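Local coordinates for putative sugar ABC transport system, substrate-binding protein (Bordetella parapertussis, PDB 5IX8) that probably binds a carbohydrate in the periplasm and delivers it to an ABC transporter for uptake into the cell, at residues R42-E47 and L260-A265. Numbering follows the deposited sequence.
Sequences RRSNVE and LIVQYA
In the lobe of this periplasmic binding protein built on the parallel sheet, the turn leading from helix 28-43 into edge strand 47-53 packs against helix 254-270, with Ser44 and Val46 facing Val262 and Gln263. The nearest CA atoms across the contact, those of Val46 and Val262, are 7.7 Å apart. Val262 points its CG1 between the two turn residues: CG1 is 4.1 Å from Val46 CG2 and 4.2 Å from Ser44 CB. On Val262 this methyl is anti to the backbone N (chi1 171°), whereas the Val46 methyl that it meets lies beside that residue's own N; the two side chains run antiparallel, meeting at their flanks. Leu18 of strand 17-22 touches both valines, so the pair also packs against the parallel sheet.

The polar edge is indirect. Ser44 OG and Gln263 NE2 stand 3.3 Å apart, but the angle is too poor for a hydrogen bond. A water links them instead, donating to Ser44 OG at 2.8 Å and accepting weakly from Gln263 NE2 at 3.0 Å. Ser44 OG also bonds Glu40 O. The contact is small (127 Å² buried), its direct part mainly van der Waals packing of Val262 CG1. Gln263 NE2 bonds Glu40 OE2 and OE1 receives Ile10 N and Arg267 NH1, which fixes the amide's flip and links helix 254-270 to helix 28-43 and Ile10.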
# COMPACT_ATOMS: atom_id res chain seq x y z
N ARG A 42 7.16 -3.16 -20.85
CA ARG A 42 7.05 -3.08 -22.31
C ARG A 42 7.75 -1.84 -22.86
O ARG A 42 7.92 -1.74 -24.08
CB ARG A 42 5.59 -3.14 -22.73
CG ARG A 42 4.80 -1.92 -22.28
CD ARG A 42 3.31 -2.03 -22.65
NE ARG A 42 3.06 -1.71 -24.06
CZ ARG A 42 2.83 -0.47 -24.52
NH1 ARG A 42 2.81 0.56 -23.67
NH2 ARG A 42 2.62 -0.26 -25.81
N ARG A 43 8.14 -0.90 -22.00
CA ARG A 43 8.98 0.22 -22.39
C ARG A 43 10.45 -0.12 -22.29
O ARG A 43 11.30 0.64 -22.80
CB ARG A 43 8.66 1.41 -21.51
CG ARG A 43 7.25 1.88 -21.64
CD ARG A 43 7.01 2.91 -20.57
NE ARG A 43 5.65 3.44 -20.52
CZ ARG A 43 5.30 4.68 -20.83
NH1 ARG A 43 6.19 5.55 -21.26
NH2 ARG A 43 4.04 5.05 -20.66
N SER A 44 10.78 -1.25 -21.67
CA SER A 44 12.13 -1.44 -21.17
C SER A 44 12.74 -2.79 -21.52
O SER A 44 13.76 -3.16 -20.93
CB SER A 44 12.15 -1.28 -19.63
OG SER A 44 11.58 -0.04 -19.23
N ASN A 45 12.12 -3.56 -22.43
CA ASN A 45 12.62 -4.88 -22.84
C ASN A 45 12.70 -5.86 -21.66
O ASN A 45 13.67 -6.62 -21.52
CB ASN A 45 13.97 -4.78 -23.54
CG ASN A 45 14.37 -6.10 -24.19
OD1 ASN A 45 13.51 -6.80 -24.75
ND2 ASN A 45 15.66 -6.44 -24.11
N VAL A 46 11.69 -5.85 -20.81
CA VAL A 46 11.59 -6.76 -19.67
C VAL A 46 10.36 -7.61 -19.88
O VAL A 46 9.32 -7.11 -20.35
CB VAL A 46 11.51 -5.99 -18.33
CG1 VAL A 46 11.14 -6.93 -17.19
CG2 VAL A 46 12.89 -5.32 -18.06
N GLU A 47 10.47 -8.90 -19.56
CA GLU A 47 9.35 -9.83 -19.73
C GLU A 47 8.70 -10.10 -18.38
O GLU A 47 9.38 -10.48 -17.42
CB GLU A 47 9.84 -11.14 -20.33
CG GLU A 47 8.75 -12.13 -20.59
CD GLU A 47 9.28 -13.45 -21.13
OE1 GLU A 47 10.48 -13.50 -21.48
OE2 GLU A 47 8.51 -14.42 -21.20
N LEU A 260 9.18 1.83 -10.87
CA LEU A 260 10.47 1.84 -10.22
C LEU A 260 11.00 0.43 -10.00
O LEU A 260 12.20 0.21 -10.14
CB LEU A 260 10.37 2.58 -8.89
CG LEU A 260 10.11 4.07 -9.01
CD1 LEU A 260 9.74 4.66 -7.65
CD2 LEU A 260 11.31 4.81 -9.62
N ILE A 261 10.15 -0.53 -9.67
CA ILE A 261 10.63 -1.90 -9.52
C ILE A 261 11.34 -2.38 -10.79
O ILE A 261 12.41 -3.00 -10.74
CB ILE A 261 9.46 -2.82 -9.12
CG1 ILE A 261 9.14 -2.57 -7.62
CG2 ILE A 261 9.79 -4.27 -9.41
CD1 ILE A 261 7.76 -3.07 -7.20
N VAL A 262 10.76 -2.09 -11.95
CA VAL A 262 11.38 -2.49 -13.21
C VAL A 262 12.72 -1.78 -13.41
O VAL A 262 13.74 -2.39 -13.79
CB VAL A 262 10.42 -2.23 -14.38
CG1 VAL A 262 11.12 -2.44 -15.73
CG2 VAL A 262 9.21 -3.15 -14.26
N GLN A 263 12.74 -0.46 -13.17
CA GLN A 263 13.97 0.29 -13.42
C GLN A 263 15.08 -0.11 -12.45
O GLN A 263 16.27 -0.14 -12.83
CB GLN A 263 13.71 1.80 -13.34
CG GLN A 263 12.86 2.28 -14.54
CD GLN A 263 13.63 2.16 -15.84
OE1 GLN A 263 14.86 2.22 -15.84
NE2 GLN A 263 12.93 1.97 -16.96
N TYR A 264 14.72 -0.43 -11.20
CA TYR A 264 15.71 -0.89 -10.23
C TYR A 264 16.20 -2.29 -10.59
O TYR A 264 17.41 -2.58 -10.47
CB TYR A 264 15.12 -0.90 -8.81
CG TYR A 264 15.11 0.43 -8.07
CD1 TYR A 264 14.48 1.56 -8.61
CD2 TYR A 264 15.72 0.54 -6.81
CE1 TYR A 264 14.49 2.77 -7.93
CE2 TYR A 264 15.74 1.75 -6.11
CZ TYR A 264 15.13 2.85 -6.67
OH TYR A 264 15.14 4.04 -5.98
N ALA A 265 15.27 -3.17 -11.01
CA ALA A 265 15.66 -4.54 -11.35
C ALA A 265 16.65 -4.58 -12.52
O ALA A 265 17.60 -5.38 -12.51
CB ALA A 265 14.42 -5.39 -11.67
O HOH W 1 12.57 2.47 -19.85